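Local coordinates for protein separin (Saccharomyces cerevisiae, PDB 5U1T) that cleaves the Scc1 subunit of cohesin as a caspase-like cysteine protease at the onset of anaphase, and is held inactive by securin for most of the cell cycle, at residues Asp1074-Phe1083 / Ile1109-Val1118; Thr1383-Leu1394 / Pro1585-Lys1593. All coordinates share one frame; numbering follows the deposited sequence.

Interaction 1: residues Asp1074-Phe1083 / Ile1109-Val1118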
loop_
_atom_site.group_PDB
_atom_site.type_symbol
_atom_site.label_atom_id
_atom_site.label_comp_id
_atom_site.label_asym_id
_atom_site.label_seq_id
_atom_site.Cartn_x
_atom_site.Cartn_y
_atom_site.Cartn_z
ATOM N N ASP A 1074 15.771 -9.241 36.873
ATOM C CA ASP A 1074 14.345 -9.324 37.147
ATOM C C ASP A 1074 13.499 -8.595 36.082
ATOM O O ASP A 1074 12.362 -8.989 35.805
ATOM C CB ASP A 1074 14.044 -8.749 38.525
ATOM C CG ASP A 1074 12.656 -9.101 39.003
ATOM O OD1 ASP A 1074 12.292 -10.293 38.901
ATOM O OD2 ASP A 1074 11.937 -8.192 39.477
ATOM N N LEU A 1075 14.062 -7.528 35.511
ATOM C CA LEU A 1075 13.455 -6.798 34.401
ATOM C C LEU A 1075 12.856 -7.716 33.328
ATOM O O LEU A 1075 11.660 -7.642 33.064
ATOM C CB LEU A 1075 14.472 -5.851 33.761
ATOM C CG LEU A 1075 14.206 -4.366 33.968
ATOM C CD1 LEU A 1075 14.847 -3.561 32.844
ATOM C CD2 LEU A 1075 12.715 -4.069 34.068
ATOM N N PRO A 1076 13.663 -8.617 32.734
ATOM C CA PRO A 1076 13.071 -9.425 31.665
ATOM C C PRO A 1076 12.043 -10.429 32.165
ATOM O O PRO A 1076 11.398 -11.064 31.347
ATOM C CB PRO A 1076 14.267 -10.172 31.083
ATOM C CG PRO A 1076 15.472 -9.598 31.765
ATOM C CD PRO A 1076 15.011 -9.096 33.061
ATOM N N ARG A 1077 11.937 -10.617 33.475
ATOM C CA ARG A 1077 10.891 -11.472 34.017
ATOM C C ARG A 1077 9.582 -10.690 34.126
ATOM O O ARG A 1077 8.500 -11.225 33.910
ATOM C CB ARG A 1077 11.300 -12.031 35.388
ATOM C CG ARG A 1077 12.345 -13.136 35.320
ATOM C CD ARG A 1077 12.539 -13.818 36.652
ATOM N NE ARG A 1077 13.092 -12.939 37.680
ATOM C CZ ARG A 1077 14.291 -13.103 38.239
ATOM N NH1 ARG A 1077 15.077 -14.106 37.851
ATOM N NH2 ARG A 1077 14.709 -12.264 39.182
ATOM N N HIS A 1078 9.717 -9.408 34.443
ATOM C CA HIS A 1078 8.613 -8.519 34.730
ATOM C C HIS A 1078 7.982 -7.889 33.460
ATOM O O HIS A 1078 6.754 -7.847 33.324
ATOM C CB HIS A 1078 9.116 -7.435 35.686
ATOM C CG HIS A 1078 8.148 -6.318 35.911
ATOM N ND1 HIS A 1078 6.961 -6.491 36.587
ATOM C CD2 HIS A 1078 8.200 -5.012 35.560
ATOM C CE1 HIS A 1078 6.317 -5.335 36.636
ATOM N NE2 HIS A 1078 7.051 -4.422 36.027
ATOM N N MET A 1079 8.833 -7.406 32.548
ATOM C CA MET A 1079 8.410 -6.681 31.353
ATOM C C MET A 1079 7.392 -7.432 30.475
ATOM O O MET A 1079 6.435 -6.837 30.027
ATOM C CB MET A 1079 9.627 -6.299 30.513
ATOM C CG MET A 1079 10.505 -5.226 31.121
ATOM S SD MET A 1079 9.605 -3.796 31.762
ATOM C CE MET A 1079 9.632 -2.637 30.390
ATOM N N PRO A 1080 7.585 -8.734 30.223
ATOM C CA PRO A 1080 6.525 -9.370 29.439
ATOM C C PRO A 1080 5.180 -9.403 30.157
ATOM O O PRO A 1080 4.155 -9.256 29.513
ATOM C CB PRO A 1080 7.040 -10.795 29.238
ATOM C CG PRO A 1080 8.488 -10.736 29.532
ATOM C CD PRO A 1080 8.675 -9.672 30.529
ATOM N N LEU A 1081 5.174 -9.605 31.466
ATOM C CA LEU A 1081 3.911 -9.730 32.190
ATOM C C LEU A 1081 3.175 -8.397 32.243
ATOM O O LEU A 1081 1.964 -8.347 32.087
ATOM C CB LEU A 1081 4.149 -10.276 33.605
ATOM C CG LEU A 1081 4.765 -11.677 33.637
ATOM C CD1 LEU A 1081 5.341 -12.024 35.039
ATOM C CD2 LEU A 1081 3.768 -12.728 33.192
ATOM N N LEU A 1082 3.910 -7.318 32.452
ATOM C CA LEU A 1082 3.298 -6.011 32.522
ATOM C C LEU A 1082 2.751 -5.616 31.152
ATOM O O LEU A 1082 1.655 -5.067 31.046
ATOM C CB LEU A 1082 4.295 -4.976 33.016
ATOM C CG LEU A 1082 3.723 -3.569 33.125
ATOM C CD1 LEU A 1082 2.843 -3.392 34.362
ATOM C CD2 LEU A 1082 4.852 -2.578 33.113
ATOM N N PHE A 1083 3.513 -5.899 30.106
ATOM C CA PHE A 1083 3.052 -5.601 28.756
ATOM C C PHE A 1083 1.774 -6.367 28.473
ATOM O O PHE A 1083 0.836 -5.823 27.900
ATOM C CB PHE A 1083 4.124 -5.935 27.718
ATOM C CG PHE A 1083 5.030 -4.788 27.415
ATOM C CD1 PHE A 1083 4.504 -3.525 27.173
ATOM C CD2 PHE A 1083 6.400 -4.953 27.393
ATOM C CE1 PHE A 1083 5.330 -2.456 26.900
ATOM C CE2 PHE A 1083 7.229 -3.885 27.118
ATOM C CZ PHE A 1083 6.691 -2.635 26.873
ATOM N N ILE A 1109 3.666 2.941 28.985
ATOM C CA ILE A 1109 4.741 2.498 29.872
ATOM C C ILE A 1109 6.105 2.527 29.194
ATOM O O ILE A 1109 6.183 2.668 27.981
ATOM C CB ILE A 1109 4.483 1.054 30.357
ATOM C CG1 ILE A 1109 4.988 0.049 29.334
ATOM C CG2 ILE A 1109 3.003 0.805 30.567
ATOM C CD1 ILE A 1109 6.089 -0.802 29.861
ATOM N N SER A 1110 7.172 2.370 29.977
ATOM C CA SER A 1110 8.508 2.063 29.429
ATOM C C SER A 1110 9.528 1.648 30.511
ATOM O O SER A 1110 9.347 1.957 31.706
ATOM C CB SER A 1110 9.076 3.249 28.641
ATOM O OG SER A 1110 10.223 2.852 27.912
ATOM N N THR A 1111 10.596 0.981 30.048
ATOM C CA THR A 1111 11.669 0.412 30.872
ATOM C C THR A 1111 12.205 1.368 31.950
ATOM O O THR A 1111 12.694 0.948 33.004
ATOM C CB THR A 1111 12.833 -0.068 29.963
ATOM O OG1 THR A 1111 12.609 -1.436 29.599
ATOM C CG2 THR A 1111 14.196 0.038 30.653
ATOM N N ILE A 1112 12.054 2.658 31.695
ATOM C CA ILE A 1112 12.508 3.675 32.626
ATOM C C ILE A 1112 11.740 3.631 33.955
ATOM O O ILE A 1112 12.324 3.353 35.012
ATOM C CB ILE A 1112 12.385 5.065 31.984
ATOM C CG1 ILE A 1112 12.926 5.022 30.539
ATOM C CG2 ILE A 1112 13.069 6.124 32.848
ATOM C CD1 ILE A 1112 14.324 4.351 30.391
ATOM N N THR A 1113 10.437 3.892 33.914
ATOM C CA THR A 1113 9.630 3.810 35.130
ATOM C C THR A 1113 9.636 2.390 35.648
ATOM O O THR A 1113 9.642 2.175 36.863
ATOM C CB THR A 1113 8.154 4.283 34.917
ATOM O OG1 THR A 1113 7.353 3.921 36.062
ATOM C CG2 THR A 1113 7.540 3.714 33.581
ATOM N N GLU A 1114 9.675 1.416 34.740
ATOM C CA GLU A 1114 9.716 0.007 35.154
ATOM C C GLU A 1114 10.994 -0.365 35.895
ATOM O O GLU A 1114 11.012 -1.295 36.704
ATOM C CB GLU A 1114 9.540 -0.917 33.955
ATOM C CG GLU A 1114 8.104 -1.071 33.554
ATOM C CD GLU A 1114 7.136 -0.743 34.686
ATOM O OE1 GLU A 1114 6.992 -1.572 35.615
ATOM O OE2 GLU A 1114 6.500 0.340 34.638
ATOM N N SER A 1115 12.062 0.367 35.615
ATOM C CA SER A 1115 13.330 0.120 36.274
ATOM C C SER A 1115 13.231 0.450 37.773
ATOM O O SER A 1115 13.730 -0.281 38.615
ATOM C CB SER A 1115 14.432 0.937 35.609
ATOM O OG SER A 1115 15.704 0.419 35.937
ATOM N N ILE A 1116 12.575 1.559 38.090
ATOM C CA ILE A 1116 12.367 1.955 39.479
ATOM C C ILE A 1116 11.538 0.935 40.248
ATOM O O ILE A 1116 11.837 0.608 41.381
ATOM C CB ILE A 1116 11.659 3.310 39.570
ATOM C CG1 ILE A 1116 12.308 4.313 38.622
ATOM C CG2 ILE A 1116 11.638 3.811 41.013
ATOM C CD1 ILE A 1116 11.482 5.562 38.435
ATOM N N ARG A 1117 10.487 0.446 39.609
ATOM C CA ARG A 1117 9.569 -0.480 40.235
ATOM C C ARG A 1117 10.264 -1.808 40.515
ATOM O O ARG A 1117 9.901 -2.519 41.456
ATOM C CB ARG A 1117 8.331 -0.681 39.341
ATOM C CG ARG A 1117 7.396 -1.800 39.797
ATOM C CD ARG A 1117 6.004 -1.296 40.162
ATOM N NE ARG A 1117 5.315 -0.795 38.984
ATOM C CZ ARG A 1117 4.699 -1.562 38.089
ATOM N NH1 ARG A 1117 4.672 -2.881 38.235
ATOM N NH2 ARG A 1117 4.105 -0.995 37.038
ATOM N N VAL A 1118 11.268 -2.142 39.710
ATOM C CA VAL A 1118 11.914 -3.440 39.851
ATOM C C VAL A 1118 12.933 -3.391 40.985
ATOM O O VAL A 1118 13.116 -4.367 41.727
ATOM C CB VAL A 1118 12.589 -3.919 38.527
ATOM C CG1 VAL A 1118 13.837 -3.133 38.197
ATOM C CG2 VAL A 1118 12.963 -5.372 38.639
#
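The His1078 ring meets Glu1114 and Arg1117 at its edge, near the ring plane. His1078 NE2 donates to Glu1114 OE1 at 2.9 Å, and the N-H points fairly straight at the oxygen. The oxygen is met on its anti side, somewhat out of the carboxylate plane, and ring and carboxylate planes lie 30° apart. Glu1114 OE1 also sits over one face of the Arg1117 guanidinium, an ion pair within the segment with no N-H aimed at it. Leu1082 CD1 reaches the guanidinium edge, 3.8 Å from Arg1117 NH2. With CG anti to the backbone N (chi1 -180°), Leu1082 also sets CD2 against the Glu1114 carboxylate. This is plain helix-helix packing: helices 1075-1083 and 1111-1118 cross at 121°, their axes 10.5 Å apart. Replacing Glu1114 by alanine is likely to leave His1078 NE2 without this acceptor, the Arg1117 guanidinium without the carboxylate over its face, and a gap beside Met1079 SD. Met1079 SD lies 3.6 Å from Glu1114 CG. The bent Met1079 chain carries CE on to Thr1111 and Ile1109. Ile1109 CD1 also touches Leu1082 CD2 and, at 3.5 Å, Phe1083 CE1. At the other end, Leu1075 packs loosely on Val1118 CG1 and leans on Leu1039 of helix 1036-1054.

Interaction 2: residues Thr1383-Leu1394 / Pro1585-Lys1593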
loop_
_atom_site.group_PDB
_atom_site.type_symbol
_atom_site.label_atom_id
_atom_site.label_comp_id
_atom_site.label_asym_id
_atom_site.label_seq_id
_atom_site.Cartn_x
_atom_site.Cartn_y
_atom_site.Cartn_z
ATOM N N THR A 1383 6.036 -21.776 47.664
ATOM C CA THR A 1383 5.245 -21.316 46.527
ATOM C C THR A 1383 6.188 -20.757 45.467
ATOM O O THR A 1383 7.268 -20.274 45.781
ATOM C CB THR A 1383 4.210 -20.241 46.915
ATOM O OG1 THR A 1383 4.838 -19.211 47.691
ATOM C CG2 THR A 1383 3.091 -20.849 47.715
ATOM N N ARG A 1384 5.761 -20.836 44.209
ATOM C CA ARG A 1384 6.449 -20.195 43.096
ATOM C C ARG A 1384 5.976 -18.772 42.854
ATOM O O ARG A 1384 4.842 -18.411 43.153
ATOM C CB ARG A 1384 6.256 -20.994 41.823
ATOM C CG ARG A 1384 6.787 -22.377 41.888
ATOM C CD ARG A 1384 6.948 -22.886 40.509
ATOM N NE ARG A 1384 7.326 -24.284 40.483
ATOM C CZ ARG A 1384 7.565 -24.947 39.366
ATOM N NH1 ARG A 1384 7.478 -24.324 38.201
ATOM N NH2 ARG A 1384 7.894 -26.224 39.409
ATOM N N VAL A 1385 6.860 -17.964 42.290
ATOM C CA VAL A 1385 6.496 -16.611 41.897
ATOM C C VAL A 1385 7.202 -16.300 40.574
ATOM O O VAL A 1385 8.271 -16.827 40.315
ATOM C CB VAL A 1385 6.859 -15.610 43.017
ATOM C CG1 VAL A 1385 7.488 -14.375 42.457
ATOM C CG2 VAL A 1385 5.633 -15.278 43.855
ATOM N N PRO A 1386 6.582 -15.501 39.697
ATOM C CA PRO A 1386 7.274 -15.249 38.423
ATOM C C PRO A 1386 8.316 -14.118 38.460
ATOM O O PRO A 1386 9.128 -14.062 37.538
ATOM C CB PRO A 1386 6.124 -14.903 37.470
ATOM C CG PRO A 1386 5.033 -14.388 38.345
ATOM C CD PRO A 1386 5.161 -15.099 39.656
ATOM N N SER A 1387 8.326 -13.271 39.491
ATOM C CA SER A 1387 9.317 -12.189 39.586
ATOM C C SER A 1387 9.339 -11.473 40.949
ATOM O O SER A 1387 8.390 -11.574 41.717
ATOM C CB SER A 1387 9.047 -11.158 38.492
ATOM O OG SER A 1387 7.837 -10.473 38.758
ATOM N N TYR A 1388 10.395 -10.713 41.237
ATOM C CA TYR A 1388 10.451 -9.929 42.481
ATOM C C TYR A 1388 9.331 -8.901 42.574
ATOM O O TYR A 1388 8.838 -8.597 43.675
ATOM C CB TYR A 1388 11.783 -9.183 42.632
ATOM C CG TYR A 1388 12.999 -10.049 42.826
ATOM C CD1 TYR A 1388 12.891 -11.327 43.351
ATOM C CD2 TYR A 1388 14.262 -9.585 42.475
ATOM C CE1 TYR A 1388 14.000 -12.125 43.523
ATOM C CE2 TYR A 1388 15.378 -10.375 42.640
ATOM C CZ TYR A 1388 15.243 -11.647 43.167
ATOM O OH TYR A 1388 16.350 -12.450 43.340
ATOM N N VAL A 1389 8.955 -8.343 41.425
ATOM C CA VAL A 1389 7.947 -7.293 41.396
ATOM C C VAL A 1389 6.577 -7.874 41.725
ATOM O O VAL A 1389 5.769 -7.229 42.396
ATOM C CB VAL A 1389 7.903 -6.562 40.027
ATOM C CG1 VAL A 1389 6.766 -5.537 40.007
ATOM C CG2 VAL A 1389 9.242 -5.877 39.732
ATOM N N CYS A 1390 6.326 -9.099 41.279
ATOM C CA CYS A 1390 5.057 -9.748 41.581
ATOM C C CYS A 1390 4.972 -10.170 43.063
ATOM O O CYS A 1390 3.952 -9.952 43.742
ATOM C CB CYS A 1390 4.846 -10.965 40.674
ATOM S SG CYS A 1390 3.340 -11.881 41.082
ATOM N N LEU A 1391 6.049 -10.778 43.555
ATOM C CA LEU A 1391 6.132 -11.130 44.948
ATOM C C LEU A 1391 5.898 -9.885 45.807
ATOM O O LEU A 1391 5.049 -9.899 46.706
ATOM C CB LEU A 1391 7.489 -11.773 45.266
ATOM C CG LEU A 1391 7.692 -12.202 46.724
ATOM C CD1 LEU A 1391 6.626 -13.211 47.143
ATOM C CD2 LEU A 1391 9.104 -12.750 46.964
ATOM N N ASN A 1392 6.614 -8.799 45.528
ATOM C CA ASN A 1392 6.551 -7.659 46.441
ATOM C C ASN A 1392 5.231 -6.919 46.391
ATOM O O ASN A 1392 4.844 -6.294 47.368
ATOM C CB ASN A 1392 7.685 -6.666 46.189
ATOM C CG ASN A 1392 7.617 -5.467 47.131
ATOM O OD1 ASN A 1392 7.866 -5.595 48.331
ATOM N ND2 ASN A 1392 7.252 -4.303 46.594
ATOM N N LYS A 1393 4.523 -6.975 45.269
ATOM C CA LYS A 1393 3.215 -6.328 45.245
ATOM C C LYS A 1393 2.193 -7.225 45.954
ATOM O O LYS A 1393 1.326 -6.729 46.677
ATOM C CB LYS A 1393 2.775 -5.990 43.814
ATOM C CG LYS A 1393 3.667 -4.934 43.123
ATOM C CD LYS A 1393 3.902 -3.655 43.983
ATOM C CE LYS A 1393 5.108 -2.845 43.448
ATOM N NZ LYS A 1393 6.382 -3.682 43.392
ATOM N N LEU A 1394 2.309 -8.540 45.765
ATOM C CA LEU A 1394 1.446 -9.479 46.468
ATOM C C LEU A 1394 1.627 -9.329 47.977
ATOM O O LEU A 1394 0.649 -9.313 48.730
ATOM C CB LEU A 1394 1.740 -10.914 46.046
ATOM C CG LEU A 1394 0.812 -11.507 44.992
ATOM C CD1 LEU A 1394 1.074 -12.993 44.843
ATOM C CD2 LEU A 1394 -0.631 -11.254 45.359
ATOM N N PRO A 1585 1.161 -31.325 40.673
ATOM C CA PRO A 1585 0.659 -30.079 41.274
ATOM C C PRO A 1585 1.740 -29.080 41.662
ATOM O O PRO A 1585 2.813 -29.499 42.063
ATOM C CB PRO A 1585 -0.102 -30.560 42.515
ATOM C CG PRO A 1585 0.225 -31.977 42.671
ATOM C CD PRO A 1585 0.628 -32.512 41.364
ATOM N N VAL A 1586 1.431 -27.784 41.524
ATOM C CA VAL A 1586 2.343 -26.670 41.809
ATOM C C VAL A 1586 1.536 -25.444 42.271
ATOM O O VAL A 1586 0.374 -25.318 41.918
ATOM C CB VAL A 1586 3.206 -26.324 40.557
ATOM C CG1 VAL A 1586 2.321 -26.019 39.335
ATOM C CG2 VAL A 1586 4.178 -25.192 40.850
ATOM N N ILE A 1587 2.129 -24.571 43.083
ATOM C CA ILE A 1587 1.476 -23.353 43.567
ATOM C C ILE A 1587 2.207 -22.076 43.145
ATOM O O ILE A 1587 3.425 -21.998 43.248
ATOM C CB ILE A 1587 1.396 -23.309 45.094
ATOM C CG1 ILE A 1587 0.795 -24.583 45.674
ATOM C CG2 ILE A 1587 0.601 -22.110 45.548
ATOM C CD1 ILE A 1587 1.078 -24.737 47.177
ATOM N N TYR A 1588 1.474 -21.068 42.684
ATOM C CA TYR A 1588 2.054 -19.744 42.478
ATOM C C TYR A 1588 1.383 -18.730 43.417
ATOM O O TYR A 1588 0.186 -18.851 43.704
ATOM C CB TYR A 1588 1.915 -19.300 41.019
ATOM C CG TYR A 1588 2.950 -19.867 40.064
ATOM C CD1 TYR A 1588 2.842 -21.161 39.588
ATOM C CD2 TYR A 1588 4.016 -19.095 39.617
ATOM C CE1 TYR A 1588 3.760 -21.675 38.702
ATOM C CE2 TYR A 1588 4.943 -19.604 38.736
ATOM C CZ TYR A 1588 4.811 -20.900 38.285
ATOM O OH TYR A 1588 5.725 -21.436 37.408
ATOM N N GLY A 1589 2.148 -17.749 43.903
ATOM C CA GLY A 1589 1.611 -16.724 44.781
ATOM C C GLY A 1589 2.053 -16.880 46.227
ATOM O O GLY A 1589 3.197 -17.254 46.498
ATOM N N LEU A 1590 1.143 -16.603 47.159
ATOM C CA LEU A 1590 1.453 -16.658 48.589
ATOM C C LEU A 1590 0.851 -17.883 49.288
ATOM O O LEU A 1590 -0.223 -18.344 48.926
ATOM C CB LEU A 1590 0.959 -15.379 49.276
ATOM C CG LEU A 1590 1.432 -14.080 48.625
ATOM C CD1 LEU A 1590 1.055 -12.871 49.470
ATOM C CD2 LEU A 1590 2.931 -14.140 48.381
ATOM N N PRO A 1591 1.534 -18.411 50.311
ATOM C CA PRO A 1591 0.918 -19.549 50.995
ATOM C C PRO A 1591 -0.318 -19.112 51.808
ATOM O O PRO A 1591 -0.330 -18.051 52.446
ATOM C CB PRO A 1591 2.042 -20.062 51.890
ATOM C CG PRO A 1591 2.870 -18.859 52.163
ATOM C CD PRO A 1591 2.816 -18.023 50.924
ATOM N N ILE A 1592 -1.377 -19.911 51.751
ATOM C CA ILE A 1592 -2.580 -19.575 52.486
ATOM C C ILE A 1592 -2.877 -20.648 53.527
ATOM O O ILE A 1592 -2.463 -21.798 53.377
ATOM C CB ILE A 1592 -3.797 -19.403 51.545
ATOM C CG1 ILE A 1592 -4.284 -20.762 51.027
ATOM C CG2 ILE A 1592 -3.442 -18.476 50.399
ATOM C CD1 ILE A 1592 -5.658 -20.735 50.404
ATOM N N LYS A 1593 -3.572 -20.256 54.591
ATOM C CA LYS A 1593 -4.117 -21.208 55.558
ATOM C C LYS A 1593 -5.583 -20.858 55.802
ATOM O O LYS A 1593 -5.964 -19.686 55.804
ATOM C CB LYS A 1593 -3.313 -21.196 56.863
ATOM C CG LYS A 1593 -3.678 -22.326 57.809
ATOM C CD LYS A 1593 -2.647 -22.514 58.903
ATOM C CE LYS A 1593 -2.702 -21.414 59.945
ATOM N NZ LYS A 1593 -1.544 -21.543 60.893
#
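Arg1384 and Tyr1588 meet side chain to side chain at a single beta bridge. Arg1384 CB sits over the centre of the Tyr1588 ring, 3.6 Å from its centroid, in a CH-pi contact. From there the Arg1384 chain runs extended from CG to NE (chi3 -174°). This brings CD near the phenol end of the ring and sets Tyr1588 OH at the guanidinium edge, near its plane. The bond from Arg1384 NH1 to Tyr1588 OH is weak, at 3.5 Å. The firmer partners of these groups lie outside the two segments: Arg1384 NE forms a salt bridge with Glu1372, and Tyr1588 OH is hydrogen-bonded to His1367 ND1. Val1586 CG2 lies over one face of the guanidinium, 3.3 Å from Arg1384 NE.

The backbones bridge at the same pair. Arg1384 N donates to Ile1587 O at 2.8 Å, and Gly1589 N donates to Arg1384 O at 2.9 Å, the latter nearly along the C=O axis. The short strand segments cross at 54°, consistent with a single bridge. It joins two sheets of the protease region. Strand 1382-1385 runs parallel to strand 1353-1362 in one mixed sheet. Strand 1585-1589 is an outermost strand of the other, antiparallel to strand 1524-1528. That sheet has six strands in the order 2-1-3-4-5-6, as in the caspase-like fold of clan CD peptidases.

Thr1383 is the third main contributor. Its OG1 lies between the backbone N and the carbonyl carbon (chi1 49°) and donates to Gly1589 O at 2.8 Å. Thr1383 OG1 is also hydrogen-bonded to His1357 NE2. Thr1383 CG2 turns instead to Ile1587 CG2, 3.5 Å away.

Beyond the bridge, Leu1590 packs on the helix that follows strand 1382-1385. Its CD2 touches Leu1391 CD1, while Leu1590 CG lies 4.0 Å from Leu1394 CD1. Leu1394 CD1 also rests on Gly1589 CA.

Overall arrangement
Interaction 1 is partly buried and joins two helices near the protease region. Interaction 2 is buried throughout and joins two sheets within that region. Their centres are 18 Å apart. The hydrogen bond across interaction 1 is between side chains; no backbone bond spans it. Interaction 2 adds backbone bonds between strands. They share no segment, but the start of helix 1388-1397 connects them. Asp1074 OD1 probably accepts a hydrogen bond from Tyr1388 N at 3.0 Å, and it also takes both bonds from Arg1077. Arg1077 forms a cation-pi contact with Tyr1388. Helix 1388-1397 touches both helices of interaction 1, Val1389 on His1078 and Arg1117, and meets Leu1590 through Leu1391 and Leu1394.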